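Local structure of glycoside hydrolase (Streptococcus pneumoniae serotype 4, 6ORH) at residues Ala17-Glu22 against Gly289-Leu294; Ile209-Asn214 against Glu255-Ile260; Arg216-Asp221 against Tyr282-Gly287. The protein probably hydrolyses alpha-L-fucosidic linkages in host-derived glycans as a family 29 glycoside hydrolase. The protein carries 2 engineered substitutions. One frame throughout, in Å; residues are numbered along the deposited sequence. Where two conformers were deposited one is given.

Contact 1. Residues Ala17-Glu22 against Gly289-Leu294; sequences AYLGDE and GTPLLL. With EDO (1,2-ethanediol), chain L.
P291 points CG at the middle of the Y18 ring: P291 CG lies 3.5 Å from the centroid of that ring and only 6° off its normal, a CH-pi contact over the middle of the face. P291 CB reaches the same face nearer its far end, 3.4 Å from Y18 CE1 and almost as close to CZ. With CG anti to the backbone N (chi1 -172°), the end of Y18 comes nearer the proline than its CB direction suggests, and its OH goes on to a hydrogen bond with E255 outside the two segments. L19, one residue on, uses one branch: L19 CD2 is 3.4 Å from G289 O and also touches P291 CD at 4.0 Å. Helix 13-21 thereby packs its last turn against the entry to strand 292-295, one of the parallel strands of the TIM-barrel-type catalytic domain. E22 leaves the helix with positive phi (78°), and its carbonyl accepts the amide of L292, L292 N to E22 O 3.0 Å. The CA of P291 approaches the same E22 O in a CA-H...O contact. The carboxylate of E22 belongs to another neighbour, forming a salt bridge with K416. A molecule of 1,2-ethanediol, probably from the crystallisation liquor, lies between the two segments, its O1 donating to L19 O over 2.7 Å and its other hydroxyl bonded to V286 O.

Contact 2. Residues Ile209-Asn214 against Glu255-Ile260; sequences IRWIGN and EADVSI. With GAL (beta-D-galactopyranose), chain C.
The carboxylate of D257 is shared between W211 and the bound galactose. Its OD2 accepts a 2.6 Å hydrogen bond from galactose O6, while OD1 lies in the plane of the indole at its edge and takes a weak bond from W211 NE1 (3.0 Å, 124° at the hydrogen). Both residues belong to the glycan pocket, at the C-terminal ends of parallel strands 209-211 and 250-259 in the TIM-barrel-type domain. W211 meets the sugar with a face: galactose C5 stands 3.5 Å above the centre of the indole, a CH-lined sugar surface on an aromatic platform. The backbone N atoms of G213 and N214 cover the opposite face toward its rim, and the carboxylate plane is turned 74° from the ring. The strands themselves pair through E255 N to R210 O (3.0 Å), followed by a weak bond from I212 N to E255 O. One water lies 2.8 Å from N214 O and 2.7 Å from D257 O, linking the segments. E255 extends past I209, its carboxylate held by Y18 and W169, and the closest touch between these two side chains is I209 CG2 against E255 CB at 3.5 Å.

Contact 3. Residues Arg216-Asp221 against Tyr282-Gly287; sequences RGYAGD and YFHSVG. With EDO (1,2-ethanediol), chain I; EDO (1,2-ethanediol), chain L.
Y218 places CG anti to its backbone N (chi1 -179°), and H284 places CG anti to its carbonyl carbon (chi1 -69°); these torsions set the two CG atoms from which the rings approach obliquely. They do not form a full stack. Their planes are 30° apart and their centroids 5.5 Å, so the rings barely overlap, and the touch is made near one margin, Y218 CE1 to H284 CD2 at 3.6 Å. The imidazole is also fixed from its own helix, because H284 ND1 is hydrogen-bonded to E280 O. The backbones are also joined directly: A219 N donates to H284 O over 2.9 Å. A219 CB packs on the same carbonyl oxygen, and G217 O rests against S285 CB at 3.6 Å. The contact thus joins the loop after strand 209-211 to the C-terminal end of helix 275-284 within the TIM-barrel-type domain. A 1,2-ethanediol molecule, probably from the crystallisation liquor, lies beside both aromatic groups: its O1 is over a face of the imidazole, 3.3 Å from H284 ND1, and its O2 is at the edge of the Y218 ring. With one direct hydrogen bond and two aromatic rings meeting chiefly through carbon atoms, the chemistry implies cohesion from a main-chain link plus van der Waals contact.

In the fold
From the N terminus, helix 13-21 enters first, and contact 1 closes the longest loop by joining 17-22 to 289-294, with 266 residues between. Contacts 2 and 3 both fall within that loop. They cross each other: 209-214 and 216-221 come in turn, followed by 255-260 and then 282-287. Contact 1 ties the N-terminal helix to strand 292-295, contact 2 joins strands 209-211 and 250-259, and contact 3 fastens the following loop to helix 275-284. Strands 250-259 and 292-295 are sheet neighbours, with L293 N 2.9 Å from A256 O. The packing of A256 CB on S285 CB links contact 2 to contact 3.

Contact 1. Residues Ala17-Glu22 against Gly289-Leu294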
loop_
_atom_site.group_PDB
_atom_site.type_symbol
_atom_site.label_atom_id
_atom_site.label_comp_id
_atom_site.label_asym_id
_atom_site.label_seq_id
_atom_site.Cartn_x
_atom_site.Cartn_y
_atom_site.Cartn_z
ATOM N N ALA A 17 -18.745 13.175 -12.927
ATOM C CA ALA A 17 -18.102 14.427 -13.291
ATOM C C ALA A 17 -16.941 14.707 -12.328
ATOM O O ALA A 17 -15.841 15.144 -12.714
ATOM C CB ALA A 17 -19.145 15.530 -13.347
ATOM N N TYR A 18 -17.189 14.467 -11.034
ATOM C CA TYR A 18 -16.132 14.691 -10.061
ATOM C C TYR A 18 -14.955 13.741 -10.306
ATOM O O TYR A 18 -13.791 14.169 -10.206
ATOM C CB TYR A 18 -16.698 14.500 -8.646
ATOM C CG TYR A 18 -15.804 14.868 -7.484
ATOM C CD1 TYR A 18 -14.674 15.681 -7.626
ATOM C CD2 TYR A 18 -16.137 14.438 -6.198
ATOM C CE1 TYR A 18 -13.893 16.019 -6.533
ATOM C CE2 TYR A 18 -15.383 14.800 -5.097
ATOM C CZ TYR A 18 -14.267 15.610 -5.261
ATOM O OH TYR A 18 -13.564 15.978 -4.158
ATOM N N LEU A 19 -15.245 12.447 -10.589
ATOM C CA LEU A 19 -14.176 11.493 -10.838
ATOM C C LEU A 19 -13.322 11.966 -12.018
ATOM O O LEU A 19 -12.102 11.837 -11.988
ATOM C CB LEU A 19 -14.785 10.102 -11.091
ATOM C CG LEU A 19 -15.332 9.482 -9.793
ATOM C CD1 LEU A 19 -16.211 8.282 -10.130
ATOM C CD2 LEU A 19 -14.166 9.041 -8.927
ATOM N N GLY A 20 -13.998 12.504 -13.030
ATOM C CA GLY A 20 -13.326 13.025 -14.217
ATOM C C GLY A 20 -12.436 14.237 -13.912
ATOM O O GLY A 20 -11.347 14.409 -14.489
ATOM N N ASP A 21 -12.886 15.081 -12.993
ATOM C CA ASP A 21 -12.183 16.312 -12.640
ATOM C C ASP A 21 -10.929 16.055 -11.800
ATOM O O ASP A 21 -9.976 16.821 -11.904
ATOM C CB ASP A 21 -13.125 17.282 -11.918
ATOM C CG ASP A 21 -14.071 18.017 -12.867
ATOM O OD1 ASP A 21 -13.862 17.938 -14.107
ATOM O OD2 ASP A 21 -15.017 18.614 -12.372
ATOM N N GLU A 22 -10.971 15.055 -10.894
ATOM C CA GLU A 22 -9.802 14.537 -10.186
ATOM C C GLU A 22 -9.314 15.394 -9.013
ATOM O O GLU A 22 -8.907 14.833 -7.983
ATOM C CB GLU A 22 -8.612 14.250 -11.119
ATOM C CG GLU A 22 -8.947 13.278 -12.237
ATOM C CD GLU A 22 -7.749 12.954 -13.134
ATOM O OE1 GLU A 22 -6.858 13.818 -13.253
ATOM O OE2 GLU A 22 -7.780 11.905 -13.768
ATOM N N GLY A 289 -8.212 5.890 -8.318
ATOM C CA GLY A 289 -9.572 6.031 -8.826
ATOM C C GLY A 289 -10.453 6.927 -7.947
ATOM O O GLY A 289 -11.675 6.879 -8.074
ATOM N N THR A 290 -9.840 7.803 -7.151
ATOM C CA THR A 290 -10.690 8.697 -6.359
ATOM C C THR A 290 -10.109 10.113 -6.362
ATOM O O THR A 290 -8.904 10.281 -6.493
ATOM C CB THR A 290 -10.873 8.123 -4.945
ATOM O OG1 THR A 290 -12.094 8.641 -4.399
ATOM C CG2 THR A 290 -9.727 8.447 -4.013
ATOM N N PRO A 291 -10.933 11.164 -6.146
ATOM C CA PRO A 291 -10.410 12.523 -6.144
ATOM C C PRO A 291 -9.545 12.848 -4.939
ATOM O O PRO A 291 -9.728 12.329 -3.832
ATOM C CB PRO A 291 -11.662 13.422 -6.145
ATOM C CG PRO A 291 -12.776 12.514 -6.635
ATOM C CD PRO A 291 -12.404 11.149 -6.087
ATOM N N LEU A 292 -8.579 13.751 -5.210
ATOM C CA LEU A 292 -7.743 14.338 -4.182
ATOM C C LEU A 292 -8.312 15.705 -3.839
ATOM O O LEU A 292 -8.543 16.473 -4.780
ATOM C CB LEU A 292 -6.318 14.452 -4.744
ATOM C CG LEU A 292 -5.355 15.239 -3.851
ATOM C CD1 LEU A 292 -5.195 14.535 -2.512
ATOM C CD2 LEU A 292 -3.993 15.402 -4.538
ATOM N N LEU A 293 -8.627 15.898 -2.539
ATOM C CA LEU A 293 -9.081 17.185 -2.017
ATOM C C LEU A 293 -7.974 17.739 -1.126
ATOM O O LEU A 293 -7.801 17.310 0.017
ATOM C CB LEU A 293 -10.411 16.974 -1.272
ATOM C CG LEU A 293 -10.932 18.184 -0.477
ATOM C CD1 LEU A 293 -11.171 19.394 -1.380
ATOM C CD2 LEU A 293 -12.213 17.806 0.269
ATOM N N LEU A 294 -7.195 18.676 -1.714
ATOM C CA LEU A 294 -5.977 19.164 -1.078
ATOM C C LEU A 294 -6.256 20.518 -0.441
ATOM O O LEU A 294 -6.698 21.426 -1.120
ATOM C CB LEU A 294 -4.866 19.288 -2.127
ATOM C CG LEU A 294 -3.515 19.764 -1.589
ATOM C CD1 LEU A 294 -2.892 18.729 -0.642
ATOM C CD2 LEU A 294 -2.578 20.058 -2.772
HETATM C C1 EDO L . -10.820 10.000 -9.804
HETATM O O1 EDO L . -10.978 11.361 -9.587
HETATM C C2 EDO L . -9.454 9.932 -10.329
HETATM O O2 EDO L . -9.033 8.681 -10.522
#

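Contact 2. Residues Ile209-Asn214 against Glu255-Ile260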
loop_
_atom_site.group_PDB
_atom_site.type_symbol
_atom_site.label_atom_id
_atom_site.label_comp_id
_atom_site.label_asym_id
_atom_site.label_seq_id
_atom_site.Cartn_x
_atom_site.Cartn_y
_atom_site.Cartn_z
ATOM N N ILE A 209 -20.801 11.140 -1.374
ATOM C CA ILE A 209 -19.386 11.152 -1.014
ATOM C C ILE A 209 -19.218 10.644 0.421
ATOM O O ILE A 209 -19.964 11.063 1.290
ATOM C CB ILE A 209 -18.782 12.557 -1.171
ATOM C CG1 ILE A 209 -19.068 13.136 -2.569
ATOM C CG2 ILE A 209 -17.266 12.519 -0.877
ATOM C CD1 ILE A 209 -18.447 14.498 -2.825
ATOM N N ARG A 210 -18.226 9.768 0.659
ATOM C CA ARG A 210 -17.851 9.354 2.007
ATOM C C ARG A 210 -16.408 9.785 2.276
ATOM O O ARG A 210 -15.640 10.086 1.354
ATOM C CB ARG A 210 -17.941 7.818 2.145
ATOM C CG ARG A 210 -16.864 7.047 1.368
ATOM C CD ARG A 210 -17.018 5.558 1.676
ATOM N NE ARG A 210 -15.907 4.808 1.067
ATOM C CZ ARG A 210 -15.880 4.434 -0.204
ATOM N NH1 ARG A 210 -16.900 4.728 -1.006
ATOM N NH2 ARG A 210 -14.800 3.781 -0.660
ATOM N N TRP A 211 -16.042 9.773 3.558
ATOM C CA TRP A 211 -14.653 9.941 3.918
ATOM C C TRP A 211 -13.861 8.681 3.566
ATOM O O TRP A 211 -14.398 7.588 3.707
ATOM C CB TRP A 211 -14.631 10.217 5.419
ATOM C CG TRP A 211 -13.255 10.603 5.858
ATOM C CD1 TRP A 211 -12.328 11.344 5.185
ATOM C CD2 TRP A 211 -12.660 10.229 7.106
ATOM N NE1 TRP A 211 -11.183 11.460 5.930
ATOM C CE2 TRP A 211 -11.360 10.790 7.112
ATOM C CE3 TRP A 211 -13.100 9.498 8.210
ATOM C CZ2 TRP A 211 -10.497 10.650 8.205
ATOM C CZ3 TRP A 211 -12.245 9.363 9.295
ATOM C CH2 TRP A 211 -10.963 9.912 9.275
ATOM N N ILE A 212 -12.606 8.840 3.101
ATOM C CA ILE A 212 -11.749 7.695 2.794
ATOM C C ILE A 212 -11.215 7.032 4.070
ATOM O O ILE A 212 -10.664 5.926 4.002
ATOM C CB ILE A 212 -10.601 8.080 1.842
ATOM C CG1 ILE A 212 -9.935 6.861 1.185
ATOM C CG2 ILE A 212 -9.556 8.928 2.569
ATOM C CD1 ILE A 212 -10.847 6.114 0.192
ATOM N N GLY A 213 -11.357 7.685 5.231
ATOM C CA GLY A 213 -11.027 7.083 6.522
ATOM C C GLY A 213 -9.665 7.513 7.066
ATOM O O GLY A 213 -9.245 7.057 8.145
ATOM N N ASN A 214 -8.995 8.422 6.346
ATOM C CA ASN A 214 -7.759 9.004 6.855
ATOM C C ASN A 214 -7.600 10.405 6.265
ATOM O O ASN A 214 -8.296 10.755 5.328
ATOM C CB ASN A 214 -6.526 8.141 6.552
ATOM C CG ASN A 214 -6.245 8.037 5.071
ATOM O OD1 ASN A 214 -5.693 8.957 4.464
ATOM N ND2 ASN A 214 -6.627 6.916 4.462
ATOM N N GLU A 255 -13.695 10.178 -0.912
ATOM C CA GLU A 255 -12.910 11.384 -1.192
ATOM C C GLU A 255 -11.665 11.408 -0.301
ATOM O O GLU A 255 -11.759 11.231 0.909
ATOM C CB GLU A 255 -13.809 12.581 -0.868
ATOM C CG GLU A 255 -13.248 13.912 -1.322
ATOM C CD GLU A 255 -14.239 15.012 -0.989
ATOM O OE1 GLU A 255 -14.433 15.242 0.210
ATOM O OE2 GLU A 255 -14.796 15.630 -1.923
ATOM N N ALA A 256 -10.486 11.677 -0.899
ATOM C CA ALA A 256 -9.231 11.655 -0.142
ATOM C C ALA A 256 -8.810 13.081 0.190
ATOM O O ALA A 256 -8.187 13.723 -0.650
ATOM C CB ALA A 256 -8.167 10.976 -0.978
ATOM N N ASP A 257 -9.146 13.537 1.404
ATOM C CA ASP A 257 -8.813 14.892 1.820
ATOM C C ASP A 257 -7.506 14.892 2.591
ATOM O O ASP A 257 -7.256 14.019 3.413
ATOM C CB ASP A 257 -9.942 15.485 2.679
ATOM C CG ASP A 257 -10.246 14.715 3.967
ATOM O OD1 ASP A 257 -10.250 13.444 3.941
ATOM O OD2 ASP A 257 -10.476 15.361 4.998
ATOM N N VAL A 258 -6.698 15.936 2.374
ATOM C CA VAL A 258 -5.408 15.989 3.045
ATOM C C VAL A 258 -4.952 17.431 2.956
ATOM O O VAL A 258 -5.201 18.081 1.936
ATOM C CB VAL A 258 -4.400 15.016 2.393
ATOM C CG1 VAL A 258 -4.273 15.236 0.881
ATOM C CG2 VAL A 258 -3.019 15.114 3.051
ATOM N N SER A 259 -4.264 17.876 4.003
ATOM C CA SER A 259 -3.746 19.242 3.986
ATOM C C SER A 259 -2.360 19.265 3.353
ATOM O O SER A 259 -1.581 18.315 3.498
ATOM C CB SER A 259 -3.720 19.795 5.380
ATOM O OG SER A 259 -3.316 21.182 5.356
ATOM N N ILE A 260 -2.043 20.380 2.674
ATOM C CA ILE A 260 -0.685 20.579 2.178
ATOM C C ILE A 260 0.285 20.768 3.351
ATOM O O ILE A 260 1.496 20.595 3.169
ATOM C CB ILE A 260 -0.599 21.727 1.147
ATOM C CG1 ILE A 260 0.652 21.582 0.284
ATOM C CG2 ILE A 260 -0.641 23.097 1.835
ATOM C CD1 ILE A 260 0.744 22.632 -0.811
HETATM C C1 GAL C . -12.860 13.211 10.737
HETATM C C2 GAL C . -14.325 12.789 10.985
HETATM C C3 GAL C . -14.998 12.339 9.680
HETATM C C4 GAL C . -14.700 13.290 8.515
HETATM C C5 GAL C . -13.180 13.495 8.450
HETATM C C6 GAL C . -12.734 14.403 7.329
HETATM O O2 GAL C . -14.346 11.686 11.906
HETATM O O3 GAL C . -16.430 12.182 9.887
HETATM O O4 GAL C . -15.355 14.578 8.698
HETATM O O5 GAL C . -12.787 14.161 9.675
HETATM O O6 GAL C . -11.286 14.341 7.220
HETATM O O HOH W 1 -7.172 11.340 2.830
#

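Contact 3. Residues Arg216-Asp221 against Tyr282-Gly287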
loop_
_atom_site.group_PDB
_atom_site.type_symbol
_atom_site.label_atom_id
_atom_site.label_comp_id
_atom_site.label_asym_id
_atom_site.label_seq_id
_atom_site.Cartn_x
_atom_site.Cartn_y
_atom_site.Cartn_z
ATOM N N ARG A 216 -4.489 11.362 5.172
ATOM C CA ARG A 216 -3.158 11.203 4.600
ATOM C C ARG A 216 -3.180 11.225 3.073
ATOM O O ARG A 216 -2.126 11.209 2.431
ATOM C CB ARG A 216 -2.526 9.890 5.076
ATOM C CG ARG A 216 -2.100 9.936 6.534
ATOM C CD ARG A 216 -1.727 8.589 7.110
ATOM N NE ARG A 216 -2.521 8.569 8.327
ATOM C CZ ARG A 216 -3.494 7.712 8.610
ATOM N NH1 ARG A 216 -3.774 6.701 7.801
ATOM N NH2 ARG A 216 -4.141 7.845 9.752
ATOM N N GLY A 217 -4.383 11.256 2.492
ATOM C CA GLY A 217 -4.523 11.192 1.048
ATOM C C GLY A 217 -4.362 9.769 0.510
ATOM O O GLY A 217 -3.944 9.585 -0.645
ATOM N N TYR A 218 -4.704 8.777 1.352
ATOM C CA TYR A 218 -4.456 7.395 0.980
ATOM C C TYR A 218 -5.764 6.624 0.788
ATOM O O TYR A 218 -6.484 6.359 1.747
ATOM C CB TYR A 218 -3.638 6.697 2.074
ATOM C CG TYR A 218 -3.317 5.252 1.761
ATOM C CD1 TYR A 218 -2.242 4.932 0.948
ATOM C CD2 TYR A 218 -4.091 4.206 2.265
ATOM C CE1 TYR A 218 -1.919 3.616 0.656
ATOM C CE2 TYR A 218 -3.783 2.882 1.973
ATOM C CZ TYR A 218 -2.704 2.592 1.157
ATOM O OH TYR A 218 -2.336 1.314 0.829
ATOM N N ALA A 219 -6.037 6.233 -0.456
ATOM C CA ALA A 219 -7.116 5.289 -0.734
ATOM C C ALA A 219 -6.545 3.874 -0.708
ATOM O O ALA A 219 -5.399 3.631 -1.097
ATOM C CB ALA A 219 -7.684 5.562 -2.105
ATOM N N GLY A 220 -7.396 2.929 -0.302
ATOM C CA GLY A 220 -6.947 1.539 -0.258
ATOM C C GLY A 220 -6.882 0.877 -1.640
ATOM O O GLY A 220 -7.367 1.393 -2.654
ATOM N N ASP A 221 -6.231 -0.298 -1.640
ATOM C CA ASP A 221 -6.341 -1.231 -2.749
ATOM C C ASP A 221 -6.755 -2.549 -2.109
ATOM O O ASP A 221 -5.973 -3.118 -1.348
ATOM C CB ASP A 221 -5.047 -1.311 -3.558
ATOM C CG ASP A 221 -5.206 -2.027 -4.898
ATOM O OD1 ASP A 221 -6.301 -1.955 -5.468
ATOM O OD2 ASP A 221 -4.218 -2.611 -5.365
ATOM N N TYR A 282 -0.691 11.681 -4.739
ATOM C CA TYR A 282 -1.392 11.673 -6.009
ATOM C C TYR A 282 -1.583 10.236 -6.503
ATOM O O TYR A 282 -2.694 9.844 -6.881
ATOM C CB TYR A 282 -0.612 12.525 -7.018
ATOM C CG TYR A 282 -1.304 12.662 -8.347
ATOM C CD1 TYR A 282 -2.430 13.464 -8.488
ATOM C CD2 TYR A 282 -0.849 11.978 -9.464
ATOM C CE1 TYR A 282 -3.071 13.576 -9.708
ATOM C CE2 TYR A 282 -1.459 12.103 -10.700
ATOM C CZ TYR A 282 -2.577 12.914 -10.818
ATOM O OH TYR A 282 -3.181 13.067 -12.023
ATOM N N PHE A 283 -0.508 9.431 -6.455
ATOM C CA PHE A 283 -0.638 8.073 -6.969
ATOM C C PHE A 283 -1.559 7.209 -6.106
ATOM O O PHE A 283 -2.083 6.204 -6.618
ATOM C CB PHE A 283 0.752 7.441 -7.148
ATOM C CG PHE A 283 1.385 7.816 -8.462
ATOM C CD1 PHE A 283 1.027 7.170 -9.639
ATOM C CD2 PHE A 283 2.358 8.818 -8.522
ATOM C CE1 PHE A 283 1.584 7.532 -10.857
ATOM C CE2 PHE A 283 2.927 9.165 -9.741
ATOM C CZ PHE A 283 2.541 8.533 -10.912
ATOM N N HIS A 284 -1.703 7.557 -4.819
ATOM C CA HIS A 284 -2.529 6.754 -3.912
ATOM C C HIS A 284 -3.950 7.299 -3.771
ATOM O O HIS A 284 -4.737 6.725 -2.998
ATOM C CB HIS A 284 -1.852 6.610 -2.544
ATOM C CG HIS A 284 -0.626 5.756 -2.610
ATOM N ND1 HIS A 284 0.633 6.287 -2.819
ATOM C CD2 HIS A 284 -0.448 4.426 -2.484
ATOM C CE1 HIS A 284 1.534 5.327 -2.836
ATOM N NE2 HIS A 284 0.896 4.172 -2.635
ATOM N N SER A 285 -4.299 8.342 -4.556
ATOM C CA SER A 285 -5.627 8.928 -4.474
ATOM C C SER A 285 -6.208 8.920 -5.887
ATOM O O SER A 285 -6.871 7.979 -6.313
ATOM C CB SER A 285 -5.602 10.323 -3.788
ATOM O OG SER A 285 -4.694 11.191 -4.468
ATOM N N VAL A 286 -5.803 9.894 -6.700
ATOM C CA VAL A 286 -6.217 9.948 -8.092
ATOM C C VAL A 286 -5.773 8.667 -8.802
ATOM O O VAL A 286 -6.521 8.134 -9.626
ATOM C CB VAL A 286 -5.639 11.222 -8.757
ATOM C CG1 VAL A 286 -5.837 11.171 -10.267
ATOM C CG2 VAL A 286 -6.343 12.465 -8.174
ATOM N N GLY A 287 -4.558 8.200 -8.490
ATOM C CA GLY A 287 -4.033 6.978 -9.095
ATOM C C GLY A 287 -4.711 5.698 -8.590
ATOM O O GLY A 287 -4.417 4.633 -9.123
HETATM C C1 EDO I . 1.539 8.485 0.818
HETATM O O1 EDO I . 1.523 7.218 0.187
HETATM C C2 EDO I . 0.176 8.862 1.273
HETATM O O2 EDO I . -0.855 8.399 0.414
HETATM C C1 EDO L . -10.820 10.000 -9.804
HETATM O O1 EDO L . -10.978 11.361 -9.587
HETATM C C2 EDO L . -9.454 9.932 -10.329
HETATM O O2 EDO L . -9.033 8.681 -10.522
#